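Local coordinates for phytase (Citrobacter braakii, PDB 3ZHC), which belongs to branch 2 of the histidine phosphatase superfamily, whose fold joins a mixed-sheet alpha/beta part to a largely helical part, at residues 172-177 against 230-235; 155-160 against 224-229; 186-191 against 240-245; 263-268 against 338-343. The protein carries 2 engineered substitutions. One frame throughout, in Å; residues are numbered along the deposited sequence.

Contact 1 of 4, residues 172-177 against 230-235; sequences GNIELY and GAWSLS
CD2 of the Y177 ring meets the six-membered half of the W232 indole obliquely. CD2 of Y177 sits 3.4 Å above the indole plane, toward the rim, and 3.5 Å from CZ2 of W232. The two ring planes are inclined at 38°, so the pair is neither a parallel stack nor a T-shaped one. CG of Y177 is anti to the backbone N (chi1 -154°), which carries the phenol ring across to the indole. I174 touches the pyrrole half. Its branch CG2 lies 3.7 Å from CD1 of W232. One turn of helix thus supplies both partners, and all three touching residues are buried. The indole N-H is taken care of outside the pair: NE1 of W232 bonds to OG1 of T178, the residue right after Y177. This bond would limit how the indole can turn. The solvent side is much looser. E175 and L176 are exposed on the same helix, and the CB of E175 points away from W232. The contact joins the first turn of helix 174-180 to the first turn of helix 231-247. Y181 and F185 come edge-to-face to W232, and F185 belongs to helix 182-192. Side chains of helix 260-280 also touch the pair: A273 and L277 meet Y177, and L270 meets W232.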
loop_
_atom_site.group_PDB
_atom_site.type_symbol
_atom_site.label_atom_id
_atom_site.label_comp_id
_atom_site.label_asym_id
_atom_site.label_seq_id
_atom_site.Cartn_x
_atom_site.Cartn_y
_atom_site.Cartn_z
ATOM N N GLY B 172 -4.260 6.576 -19.073
ATOM C CA GLY B 172 -4.394 7.041 -20.477
ATOM C C GLY B 172 -3.345 6.449 -21.412
ATOM O O GLY B 172 -3.546 6.434 -22.646
ATOM N N ASN B 173 -2.222 5.974 -20.831
ATOM C CA ASN B 173 -1.166 5.280 -21.595
ATOM C C ASN B 173 -0.340 4.381 -20.674
ATOM O O ASN B 173 -0.061 4.718 -19.525
ATOM C CB ASN B 173 -0.286 6.229 -22.458
ATOM C CG ASN B 173 0.175 7.448 -21.729
ATOM O OD1 ASN B 173 -0.588 8.085 -21.018
ATOM N ND2 ASN B 173 1.441 7.801 -21.920
ATOM N N ILE B 174 0.023 3.202 -21.202
ATOM C CA ILE B 174 0.778 2.187 -20.426
ATOM C C ILE B 174 2.119 2.752 -19.949
ATOM O O ILE B 174 2.524 2.487 -18.819
ATOM C CB ILE B 174 0.997 0.852 -21.228
ATOM C CG1 ILE B 174 -0.358 0.224 -21.680
ATOM C CG2 ILE B 174 1.787 -0.147 -20.413
ATOM C CD1 ILE B 174 -1.341 -0.028 -20.561
ATOM N N GLU B 175 2.786 3.543 -20.808
ATOM C CA GLU B 175 4.078 4.190 -20.446
ATOM C C GLU B 175 3.994 4.970 -19.127
ATOM O O GLU B 175 4.921 4.904 -18.341
ATOM C CB GLU B 175 4.594 5.081 -21.587
ATOM C CG GLU B 175 5.043 4.264 -22.822
ATOM C CD GLU B 175 5.551 5.125 -23.995
ATOM O OE1 GLU B 175 5.362 6.367 -23.969
ATOM O OE2 GLU B 175 6.138 4.543 -24.945
ATOM N N LEU B 176 2.877 5.693 -18.889
ATOM C CA LEU B 176 2.657 6.386 -17.580
ATOM C C LEU B 176 2.504 5.380 -16.429
ATOM O O LEU B 176 2.961 5.636 -15.319
ATOM C CB LEU B 176 1.435 7.321 -17.605
ATOM C CG LEU B 176 1.482 8.588 -18.474
ATOM C CD1 LEU B 176 0.167 9.353 -18.321
ATOM C CD2 LEU B 176 2.674 9.489 -18.159
ATOM N N TYR B 177 1.855 4.242 -16.704
ATOM C CA TYR B 177 1.730 3.155 -15.718
ATOM C C TYR B 177 3.132 2.555 -15.453
ATOM O O TYR B 177 3.469 2.261 -14.328
ATOM C CB TYR B 177 0.746 2.087 -16.208
ATOM C CG TYR B 177 0.055 1.274 -15.138
ATOM C CD1 TYR B 177 -0.825 1.886 -14.232
ATOM C CD2 TYR B 177 0.244 -0.113 -15.041
ATOM C CE1 TYR B 177 -1.484 1.153 -13.246
ATOM C CE2 TYR B 177 -0.418 -0.873 -14.044
ATOM C CZ TYR B 177 -1.284 -0.221 -13.149
ATOM O OH TYR B 177 -1.949 -0.930 -12.166
ATOM N N GLY B 230 4.441 -7.738 -23.284
ATOM C CA GLY B 230 5.646 -6.893 -23.180
ATOM C C GLY B 230 6.258 -7.100 -21.812
ATOM O O GLY B 230 6.018 -8.130 -21.169
ATOM N N ALA B 231 7.038 -6.136 -21.356
ATOM C CA ALA B 231 7.666 -6.219 -20.027
ATOM C C ALA B 231 6.627 -6.420 -18.910
ATOM O O ALA B 231 6.923 -7.070 -17.923
ATOM C CB ALA B 231 8.503 -5.008 -19.754
ATOM N N TRP B 232 5.422 -5.865 -19.084
ATOM C CA TRP B 232 4.320 -6.052 -18.100
ATOM C C TRP B 232 3.868 -7.531 -17.917
ATOM O O TRP B 232 3.897 -8.038 -16.789
ATOM C CB TRP B 232 3.123 -5.113 -18.413
ATOM C CG TRP B 232 3.326 -3.800 -17.796
ATOM C CD1 TRP B 232 3.706 -2.651 -18.404
ATOM C CD2 TRP B 232 3.187 -3.503 -16.417
ATOM N NE1 TRP B 232 3.804 -1.635 -17.476
ATOM C CE2 TRP B 232 3.488 -2.138 -16.246
ATOM C CE3 TRP B 232 2.830 -4.260 -15.298
ATOM C CZ2 TRP B 232 3.440 -1.507 -14.993
ATOM C CZ3 TRP B 232 2.783 -3.628 -14.049
ATOM C CH2 TRP B 232 3.087 -2.271 -13.913
ATOM N N SER B 233 3.468 -8.204 -18.993
ATOM C CA SER B 233 3.076 -9.647 -18.899
ATOM C C SER B 233 4.229 -10.527 -18.411
ATOM O O SER B 233 4.032 -11.370 -17.538
ATOM C CB SER B 233 2.549 -10.176 -20.235
ATOM O OG SER B 233 2.375 -11.596 -20.198
ATOM N N LEU B 234 5.422 -10.323 -18.977
ATOM C CA LEU B 234 6.611 -11.091 -18.587
ATOM C C LEU B 234 6.877 -10.952 -17.085
ATOM O O LEU B 234 6.995 -11.952 -16.377
ATOM C CB LEU B 234 7.856 -10.651 -19.395
ATOM C CG LEU B 234 9.201 -11.385 -19.118
ATOM C CD1 LEU B 234 9.065 -12.868 -19.377
ATOM C CD2 LEU B 234 10.375 -10.772 -19.940
ATOM N N SER B 235 6.960 -9.705 -16.615
ATOM C CA SER B 235 7.214 -9.407 -15.184
ATOM C C SER B 235 6.183 -10.027 -14.251
ATOM O O SER B 235 6.536 -10.491 -13.177
ATOM C CB SER B 235 7.268 -7.919 -14.974
ATOM O OG SER B 235 8.367 -7.380 -15.711
#

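Contact 2 of 4, residues 155-160 against 224-229; sequences CSFNTL and DNVSLP
F157 and V226 both sit on extended backbone, the first just ahead of helix 159-169 and the second in the short strand 225-227, and each sends its CB toward the other segment. The phenyl ring of F157 does nearly all the touching. Its CG is anti to the carbonyl carbon and beside the backbone N (chi1 -64°), and this brings the CD2-CE2 side of the ring to the strand. CE2 of F157 lies 3.7 Å from the backbone N of N225. That nitrogen is at the ring edge, near the ring plane, so it is not placed over the pi face. CE2 of F157 is also 3.9 Å from the backbone C of D224. The ring therefore abuts the D224-N225 peptide link. Further along, CG2 of V226 comes within 3.9 Å of CE2 of F157, with the two side chains crossing at about a right angle. V226 has two deposited conformers, so this last touch holds for one of them. D224 and N225 turn their CB atoms away from F157. OD1 of N225 bends back instead to V226 N in a weak bond of 2.8 Å. V284 of helix 282-301 and V162 of helix 159-169 also touch both F157 and V226. Close by, C155 is tied to C429 by a disulfide, and the backbone of F157 bonds to that of P223. Across the two segments the chemistry is that of dispersion and shape: the rim atoms of an aromatic ring meet a peptide link and a methyl group, with no charged group of either segment among the touching atoms.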
loop_
_atom_site.group_PDB
_atom_site.type_symbol
_atom_site.label_atom_id
_atom_site.label_comp_id
_atom_site.label_asym_id
_atom_site.label_seq_id
_atom_site.Cartn_x
_atom_site.Cartn_y
_atom_site.Cartn_z
ATOM N N CYS B 155 -21.528 -14.568 -24.439
ATOM C CA CYS B 155 -20.710 -13.613 -23.669
ATOM C C CYS B 155 -19.371 -13.195 -24.345
ATOM O O CYS B 155 -18.415 -13.980 -24.408
ATOM C CB CYS B 155 -20.463 -14.239 -22.308
ATOM S SG CYS B 155 -19.442 -13.382 -21.182
ATOM N N SER B 156 -19.335 -11.946 -24.838
ATOM C CA SER B 156 -18.140 -11.338 -25.437
ATOM C C SER B 156 -17.911 -9.926 -24.907
ATOM O O SER B 156 -18.850 -9.241 -24.517
ATOM C CB SER B 156 -18.251 -11.297 -26.972
ATOM O OG SER B 156 -17.897 -12.552 -27.533
ATOM N N PHE B 157 -16.655 -9.505 -24.902
ATOM C CA PHE B 157 -16.295 -8.158 -24.513
ATOM C C PHE B 157 -16.566 -7.180 -25.638
ATOM O O PHE B 157 -16.373 -7.531 -26.792
ATOM C CB PHE B 157 -14.774 -8.023 -24.267
ATOM C CG PHE B 157 -14.224 -8.831 -23.119
ATOM C CD1 PHE B 157 -14.787 -8.752 -21.843
ATOM C CD2 PHE B 157 -13.098 -9.650 -23.304
ATOM C CE1 PHE B 157 -14.256 -9.495 -20.770
ATOM C CE2 PHE B 157 -12.561 -10.397 -22.228
ATOM C CZ PHE B 157 -13.143 -10.313 -20.968
ATOM N N ASN B 158 -17.021 -5.963 -25.301
ATOM C CA ASN B 158 -17.025 -4.868 -26.277
ATOM C C ASN B 158 -15.570 -4.437 -26.263
ATOM O O ASN B 158 -15.120 -3.717 -25.347
ATOM C CB ASN B 158 -17.975 -3.724 -25.934
ATOM C CG ASN B 158 -18.028 -2.630 -27.056
ATOM O OD1 ASN B 158 -17.014 -2.006 -27.408
ATOM N ND2 ASN B 158 -19.223 -2.413 -27.604
ATOM N N THR B 159 -14.823 -4.890 -27.278
ATOM C CA THR B 159 -13.350 -4.712 -27.352
ATOM C C THR B 159 -12.809 -3.289 -27.136
ATOM O O THR B 159 -11.884 -3.107 -26.321
ATOM C CB THR B 159 -12.770 -5.269 -28.688
ATOM O OG1 THR B 159 -13.335 -4.552 -29.794
ATOM C CG2 THR B 159 -13.068 -6.735 -28.825
ATOM N N LEU B 160 -13.366 -2.298 -27.850
ATOM C CA LEU B 160 -12.910 -0.887 -27.683
ATOM C C LEU B 160 -13.238 -0.353 -26.284
ATOM O O LEU B 160 -12.399 0.265 -25.653
ATOM C CB LEU B 160 -13.471 0.052 -28.781
ATOM C CG LEU B 160 -12.671 0.094 -30.090
ATOM C CD1 LEU B 160 -13.464 0.775 -31.220
ATOM C CD2 LEU B 160 -11.294 0.789 -29.881
ATOM N N ASP B 224 -12.991 -12.332 -26.818
ATOM C CA ASP B 224 -12.916 -13.346 -25.733
ATOM C C ASP B 224 -11.694 -13.201 -24.814
ATOM O O ASP B 224 -11.525 -14.004 -23.929
ATOM C CB ASP B 224 -13.025 -14.801 -26.307
ATOM C CG ASP B 224 -12.071 -15.067 -27.443
ATOM O OD1 ASP B 224 -10.871 -14.744 -27.314
ATOM O OD2 ASP B 224 -12.532 -15.602 -28.495
ATOM N N ASN B 225 -10.854 -12.171 -25.012
ATOM C CA ASN B 225 -9.623 -12.081 -24.226
ATOM C C ASN B 225 -9.002 -10.714 -24.177
ATOM O O ASN B 225 -9.141 -9.922 -25.112
ATOM C CB ASN B 225 -8.593 -13.090 -24.816
ATOM C CG ASN B 225 -7.440 -13.391 -23.888
ATOM O OD1 ASN B 225 -7.480 -13.122 -22.664
ATOM N ND2 ASN B 225 -6.381 -13.969 -24.458
ATOM N N VAL B 226 -8.314 -10.451 -23.057
ATOM C CA VAL B 226 -7.584 -9.213 -22.837
ATOM C C VAL B 226 -6.166 -9.562 -22.363
ATOM O O VAL B 226 -5.987 -10.488 -21.562
ATOM C CB VAL B 226 -8.311 -8.320 -21.804
ATOM C CG1 VAL B 226 -7.480 -7.136 -21.441
ATOM C CG2 VAL B 226 -9.667 -7.857 -22.359
ATOM N N SER B 227 -5.171 -8.828 -22.858
ATOM C CA SER B 227 -3.778 -9.047 -22.461
ATOM C C SER B 227 -2.961 -7.788 -22.607
ATOM O O SER B 227 -3.319 -6.893 -23.369
ATOM C CB SER B 227 -3.148 -10.175 -23.286
ATOM O OG SER B 227 -2.984 -9.798 -24.608
ATOM N N LEU B 228 -1.856 -7.734 -21.862
ATOM C CA LEU B 228 -0.895 -6.633 -21.915
ATOM C C LEU B 228 0.508 -7.234 -22.119
ATOM O O LEU B 228 1.320 -7.317 -21.153
ATOM C CB LEU B 228 -0.997 -5.790 -20.645
ATOM C CG LEU B 228 -0.101 -4.559 -20.514
ATOM C CD1 LEU B 228 -0.235 -3.615 -21.725
ATOM C CD2 LEU B 228 -0.430 -3.846 -19.212
ATOM N N PRO B 229 0.812 -7.669 -23.365
ATOM C CA PRO B 229 2.111 -8.291 -23.632
ATOM C C PRO B 229 3.251 -7.288 -23.672
ATOM O O PRO B 229 3.043 -6.154 -24.058
ATOM C CB PRO B 229 1.918 -8.914 -25.020
ATOM C CG PRO B 229 0.480 -8.740 -25.353
ATOM C CD PRO B 229 0.017 -7.598 -24.604
#

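Contact 3 of 4, residues 186-191 against 240-245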
loop_
_atom_site.group_PDB
_atom_site.type_symbol
_atom_site.label_atom_id
_atom_site.label_comp_id
_atom_site.label_asym_id
_atom_site.label_seq_id
_atom_site.Cartn_x
_atom_site.Cartn_y
_atom_site.Cartn_z
ATOM N N ARG B 186 13.231 -1.908 -11.707
ATOM C CA ARG B 186 14.664 -1.910 -11.339
ATOM C C ARG B 186 14.993 -3.095 -10.428
ATOM O O ARG B 186 16.050 -3.724 -10.585
ATOM C CB ARG B 186 15.103 -0.597 -10.629
ATOM C CG ARG B 186 14.949 0.722 -11.428
ATOM C CD ARG B 186 15.708 0.711 -12.767
ATOM N NE ARG B 186 14.924 0.066 -13.808
ATOM C CZ ARG B 186 13.931 0.652 -14.512
ATOM N NH1 ARG B 186 13.579 1.929 -14.310
ATOM N NH2 ARG B 186 13.283 -0.058 -15.437
ATOM N N THR B 187 14.093 -3.396 -9.485
ATOM C CA THR B 187 14.293 -4.528 -8.554
ATOM C C THR B 187 14.253 -5.859 -9.314
ATOM O O THR B 187 15.126 -6.717 -9.110
ATOM C CB THR B 187 13.269 -4.517 -7.388
ATOM O OG1 THR B 187 13.343 -3.262 -6.706
ATOM C CG2 THR B 187 13.557 -5.646 -6.376
ATOM N N LEU B 188 13.255 -6.028 -10.185
ATOM C CA LEU B 188 13.164 -7.248 -11.019
ATOM C C LEU B 188 14.442 -7.420 -11.874
ATOM O O LEU B 188 15.008 -8.505 -11.928
ATOM C CB LEU B 188 11.907 -7.246 -11.907
ATOM C CG LEU B 188 11.736 -8.433 -12.881
ATOM C CD1 LEU B 188 11.778 -9.765 -12.112
ATOM C CD2 LEU B 188 10.463 -8.302 -13.654
ATOM N N GLU B 189 14.866 -6.336 -12.518
ATOM C CA GLU B 189 16.114 -6.302 -13.318
ATOM C C GLU B 189 17.353 -6.697 -12.508
ATOM O O GLU B 189 18.188 -7.442 -13.005
ATOM C CB GLU B 189 16.298 -4.930 -13.929
ATOM C CG GLU B 189 15.308 -4.650 -15.088
ATOM C CD GLU B 189 15.110 -3.170 -15.370
ATOM O OE1 GLU B 189 15.912 -2.335 -14.876
ATOM O OE2 GLU B 189 14.142 -2.826 -16.088
ATOM N N ASN B 190 17.453 -6.189 -11.265
ATOM C CA ASN B 190 18.556 -6.552 -10.361
ATOM C C ASN B 190 18.514 -8.034 -9.991
ATOM O O ASN B 190 19.549 -8.699 -9.954
ATOM C CB ASN B 190 18.529 -5.696 -9.087
ATOM C CG ASN B 190 19.716 -5.971 -8.169
ATOM O OD1 ASN B 190 20.860 -5.704 -8.516
ATOM N ND2 ASN B 190 19.432 -6.511 -6.979
ATOM N N VAL B 191 17.304 -8.545 -9.724
ATOM C CA VAL B 191 17.115 -9.977 -9.357
ATOM C C VAL B 191 17.496 -10.914 -10.538
ATOM O O VAL B 191 18.129 -11.948 -10.340
ATOM C CB VAL B 191 15.678 -10.227 -8.831
ATOM C CG1 VAL B 191 15.397 -11.696 -8.632
ATOM C CG2 VAL B 191 15.470 -9.450 -7.496
ATOM N N GLU B 240 5.721 -13.958 -10.145
ATOM C CA GLU B 240 4.885 -15.047 -9.624
ATOM C C GLU B 240 5.717 -16.324 -9.502
ATOM O O GLU B 240 5.568 -17.067 -8.525
ATOM C CB GLU B 240 3.652 -15.269 -10.505
ATOM C CG GLU B 240 2.730 -16.433 -10.096
ATOM C CD GLU B 240 2.012 -16.260 -8.727
ATOM O OE1 GLU B 240 2.067 -15.161 -8.106
ATOM O OE2 GLU B 240 1.378 -17.249 -8.295
ATOM N N ILE B 241 6.592 -16.574 -10.491
ATOM C CA ILE B 241 7.476 -17.756 -10.452
ATOM C C ILE B 241 8.365 -17.682 -9.191
ATOM O O ILE B 241 8.508 -18.678 -8.482
ATOM C CB ILE B 241 8.307 -17.948 -11.748
ATOM C CG1 ILE B 241 7.385 -18.298 -12.916
ATOM C CG2 ILE B 241 9.346 -19.063 -11.577
ATOM C CD1 ILE B 241 8.059 -18.336 -14.277
ATOM N N PHE B 242 8.923 -16.515 -8.902
ATOM C CA PHE B 242 9.745 -16.373 -7.676
ATOM C C PHE B 242 8.932 -16.692 -6.416
ATOM O O PHE B 242 9.427 -17.400 -5.539
ATOM C CB PHE B 242 10.401 -15.003 -7.557
ATOM C CG PHE B 242 11.329 -14.648 -8.708
ATOM C CD1 PHE B 242 12.179 -15.603 -9.293
ATOM C CD2 PHE B 242 11.374 -13.327 -9.190
ATOM C CE1 PHE B 242 13.041 -15.251 -10.350
ATOM C CE2 PHE B 242 12.234 -12.969 -10.247
ATOM C CZ PHE B 242 13.062 -13.928 -10.825
ATOM N N LEU B 243 7.694 -16.179 -6.344
ATOM C CA LEU B 243 6.784 -16.473 -5.221
ATOM C C LEU B 243 6.529 -17.960 -5.113
ATOM O O LEU B 243 6.600 -18.520 -4.026
ATOM C CB LEU B 243 5.436 -15.765 -5.376
ATOM C CG LEU B 243 4.499 -15.874 -4.151
ATOM C CD1 LEU B 243 4.536 -14.583 -3.329
ATOM C CD2 LEU B 243 3.070 -16.221 -4.567
ATOM N N LEU B 244 6.220 -18.589 -6.258
ATOM C CA LEU B 244 5.988 -20.058 -6.319
ATOM C C LEU B 244 7.217 -20.859 -5.849
ATOM O O LEU B 244 7.074 -21.819 -5.080
ATOM C CB LEU B 244 5.559 -20.480 -7.716
ATOM C CG LEU B 244 4.139 -19.993 -8.115
ATOM C CD1 LEU B 244 3.926 -20.077 -9.650
ATOM C CD2 LEU B 244 3.044 -20.746 -7.365
ATOM N N GLN B 245 8.416 -20.455 -6.303
ATOM C CA GLN B 245 9.677 -21.103 -5.855
ATOM C C GLN B 245 9.788 -21.105 -4.314
ATOM O O GLN B 245 10.070 -22.158 -3.693
ATOM C CB GLN B 245 10.901 -20.405 -6.441
ATOM C CG GLN B 245 11.117 -20.616 -7.886
ATOM C CD GLN B 245 12.247 -19.756 -8.443
ATOM O OE1 GLN B 245 12.871 -18.961 -7.717
ATOM N NE2 GLN B 245 12.521 -19.908 -9.735
#
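Helices 182-192 and 231-247 pack against each other through F242, which reaches from the second helix to L188 and V191 of the first. All three residues are buried. The corner of the ring at CE2 is the meeting point. CD1 of L188 touches CE2 of F242 at 3.7 Å, from the ring edge and near the ring plane. CG1 of V191 comes obliquely to the same atom at 3.8 Å and also lies 3.9 Å from CZ of F242. V191 CG1 is anti to the backbone N (chi1 172°), and this branch is the one that meets the ring. L188 and V191 are three residues apart, so they share a face of their helix. This belongs to the helical part of the histidine phosphatase fold, where L267 of helix 260-280 also touches L188. Elsewhere on helix 182-192, R186 grips the carboxylate of E189 side-on. NE of R186 meets OE1 of E189 at 2.8 Å, and NH2 meets OE2 at 3.0 Å in a nearly straight bond (174°). K208 is a second partner of OE1, and the backbone N of L211 a second partner of OE2. R186 also packs on K129 of the second subunit.

Contact 4 of 4, residues 263-268 against 338-343. Unlike the reference sequence in segment 338-343: N338 (reference Lys).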
loop_
_atom_site.group_PDB
_atom_site.type_symbol
_atom_site.label_atom_id
_atom_site.label_comp_id
_atom_site.label_asym_id
_atom_site.label_seq_id
_atom_site.Cartn_x
_atom_site.Cartn_y
_atom_site.Cartn_z
ATOM N N GLU B 263 11.677 -5.956 -1.059
ATOM C CA GLU B 263 11.973 -6.423 -2.426
ATOM C C GLU B 263 10.905 -7.432 -2.921
ATOM O O GLU B 263 10.592 -7.450 -4.098
ATOM C CB GLU B 263 13.397 -6.982 -2.540
ATOM C CG GLU B 263 14.500 -5.857 -2.491
ATOM C CD GLU B 263 15.920 -6.398 -2.713
ATOM O OE1 GLU B 263 16.091 -7.656 -2.778
ATOM O OE2 GLU B 263 16.882 -5.556 -2.826
ATOM N N TRP B 264 10.357 -8.243 -2.015
ATOM C CA TRP B 264 9.252 -9.162 -2.363
ATOM C C TRP B 264 8.042 -8.423 -2.888
ATOM O O TRP B 264 7.449 -8.846 -3.886
ATOM C CB TRP B 264 8.825 -10.047 -1.166
ATOM C CG TRP B 264 9.567 -11.282 -1.072
ATOM C CD1 TRP B 264 10.483 -11.624 -0.122
ATOM C CD2 TRP B 264 9.483 -12.387 -1.968
ATOM N NE1 TRP B 264 10.971 -12.876 -0.367
ATOM C CE2 TRP B 264 10.380 -13.372 -1.497
ATOM C CE3 TRP B 264 8.731 -12.646 -3.141
ATOM C CZ2 TRP B 264 10.561 -14.614 -2.152
ATOM C CZ3 TRP B 264 8.909 -13.888 -3.799
ATOM C CH2 TRP B 264 9.824 -14.854 -3.292
ATOM N N ARG B 265 7.680 -7.321 -2.221
ATOM C CA ARG B 265 6.518 -6.529 -2.628
ATOM C C ARG B 265 6.811 -5.648 -3.836
ATOM O O ARG B 265 5.898 -5.409 -4.618
ATOM C CB ARG B 265 5.938 -5.735 -1.444
ATOM C CG ARG B 265 5.274 -6.691 -0.397
ATOM C CD ARG B 265 4.330 -5.965 0.523
ATOM N NE ARG B 265 3.620 -6.865 1.424
ATOM C CZ ARG B 265 2.431 -7.451 1.194
ATOM N NH1 ARG B 265 1.740 -7.263 0.043
ATOM N NH2 ARG B 265 1.920 -8.242 2.135
ATOM N N ASP B 266 8.065 -5.169 -4.001
ATOM C CA ASP B 266 8.485 -4.508 -5.270
ATOM C C ASP B 266 8.221 -5.417 -6.433
ATOM O O ASP B 266 7.666 -5.001 -7.443
ATOM C CB ASP B 266 10.001 -4.200 -5.309
ATOM C CG ASP B 266 10.394 -2.962 -4.556
ATOM O OD1 ASP B 266 9.530 -2.278 -3.957
ATOM O OD2 ASP B 266 11.626 -2.659 -4.572
ATOM N N LEU B 267 8.642 -6.679 -6.287
ATOM C CA LEU B 267 8.481 -7.686 -7.344
ATOM C C LEU B 267 7.015 -7.999 -7.603
ATOM O O LEU B 267 6.530 -7.841 -8.707
ATOM C CB LEU B 267 9.247 -8.972 -6.982
ATOM C CG LEU B 267 10.777 -8.830 -6.980
ATOM C CD1 LEU B 267 11.437 -10.021 -6.294
ATOM C CD2 LEU B 267 11.292 -8.656 -8.390
ATOM N N LEU B 268 6.313 -8.428 -6.570
ATOM C CA LEU B 268 4.889 -8.797 -6.728
ATOM C C LEU B 268 3.921 -7.605 -7.012
ATOM O O LEU B 268 2.798 -7.848 -7.399
ATOM C CB LEU B 268 4.450 -9.723 -5.579
ATOM C CG LEU B 268 4.949 -11.163 -5.967
ATOM C CD1 LEU B 268 5.530 -11.924 -4.841
ATOM C CD2 LEU B 268 3.803 -11.944 -6.703
ATOM N N ASN B 338 -11.078 -4.450 -2.047
ATOM C CA ASN B 338 -9.682 -4.061 -2.069
ATOM C C ASN B 338 -9.016 -4.596 -0.821
ATOM O O ASN B 338 -9.607 -4.547 0.269
ATOM C CB ASN B 338 -9.548 -2.549 -2.141
ATOM C CG ASN B 338 -10.212 -1.967 -3.374
ATOM O OD1 ASN B 338 -9.719 -2.136 -4.512
ATOM N ND2 ASN B 338 -11.349 -1.264 -3.168
ATOM N N TRP B 339 -7.799 -5.120 -0.974
ATOM C CA TRP B 339 -7.055 -5.656 0.158
ATOM C C TRP B 339 -5.547 -5.774 -0.062
ATOM O O TRP B 339 -5.035 -5.665 -1.197
ATOM C CB TRP B 339 -7.617 -7.057 0.549
ATOM C CG TRP B 339 -7.344 -8.180 -0.449
ATOM C CD1 TRP B 339 -6.141 -8.805 -0.683
ATOM C CD2 TRP B 339 -8.287 -8.810 -1.319
ATOM N NE1 TRP B 339 -6.283 -9.765 -1.636
ATOM C CE2 TRP B 339 -7.586 -9.798 -2.049
ATOM C CE3 TRP B 339 -9.661 -8.639 -1.556
ATOM C CZ2 TRP B 339 -8.202 -10.606 -2.996
ATOM C CZ3 TRP B 339 -10.280 -9.448 -2.506
ATOM C CH2 TRP B 339 -9.548 -10.420 -3.213
ATOM N N SER B 340 -4.864 -5.994 1.049
ATOM C CA SER B 340 -3.445 -6.357 1.095
ATOM C C SER B 340 -3.370 -7.436 2.171
ATOM O O SER B 340 -4.074 -7.334 3.191
ATOM C CB SER B 340 -2.572 -5.168 1.457
ATOM O OG SER B 340 -1.191 -5.493 1.395
ATOM N N LEU B 341 -2.534 -8.460 1.946
ATOM C CA LEU B 341 -2.427 -9.620 2.842
ATOM C C LEU B 341 -1.139 -9.588 3.640
ATOM O O LEU B 341 -0.080 -9.775 3.072
ATOM C CB LEU B 341 -2.497 -10.911 2.019
ATOM C CG LEU B 341 -3.694 -11.065 1.083
ATOM C CD1 LEU B 341 -3.590 -12.358 0.302
ATOM C CD2 LEU B 341 -5.041 -10.985 1.854
ATOM N N PRO B 342 -1.218 -9.340 4.992
ATOM C CA PRO B 342 0.022 -9.324 5.814
ATOM C C PRO B 342 0.899 -10.554 5.625
ATOM O O PRO B 342 0.401 -11.684 5.668
ATOM C CB PRO B 342 -0.505 -9.247 7.247
ATOM C CG PRO B 342 -1.784 -8.445 7.116
ATOM C CD PRO B 342 -2.402 -8.920 5.794
ATOM N N GLY B 343 2.188 -10.330 5.396
ATOM C CA GLY B 343 3.129 -11.428 5.169
ATOM C C GLY B 343 2.949 -12.237 3.870
ATOM O O GLY B 343 3.593 -13.263 3.718
HETATM O O HOH W 1 -0.891 -8.917 -0.473
HETATM O O HOH W 2 2.653 -7.308 5.196
#
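R265 reaches from helix 260-280 to L341 and carries nearly all of this contact. Its CB points toward the loop, and CG lies beside the backbone N (chi1 -69°). From CG to NE the chain runs extended, which gives the side chain its reach. NE makes a salt bridge with OE2 of E261, one helical turn earlier. Rotation about CD-NE turns the guanidinium across the extended chain. NH2 of R265 then donates to O of L341 at 2.7 Å. The oxygen lies in the guanidinium plane, but the donor stands 43° above the carbonyl plane and the hydrogen bond is bent, 134° at the hydrogen. The loop 338-343 follows helix 325-335 and leads toward strand 353-361, so the arginine ties a long helix of the helical part to a connection in the alpha/beta part. Two waters widen the link. Water 1 accepts from NH1 of R265 at 3.2 Å and from N of L341 at 3.0 Å. Water 2 accepts from NH2 of R265 at 3.3 Å and from N of G343 at 3.1 Å. NH1 of R265 also passes OG of S340 at 3.7 Å, a packing distance. P65 of the second subunit packs on R265, and V64 of that subunit on S340.

Overall arrangement
Contacts 1 and 3 share helix 231-247, with centres about 17 Å apart, and S235 of the first packs on L188 of the second. Contact 2 leads into contact 1, since strand 225-227 runs on to that helix; their centres are also about 17 Å apart, and L228 packs on I174. Contacts 3 and 4 are closer, about 13 Å between centres. T187 OG1 and D266 OD2, 2.8 Å apart, probably hydrogen-bond there, and L243 packs on L268. Contact 2 is far from both, with centres about 28 Å and 27 Å apart respectively. Formic acid, probably from the crystallisation liquor, lies about 4 Å from the side chains of I174 in contact 1 and P342 in contact 4.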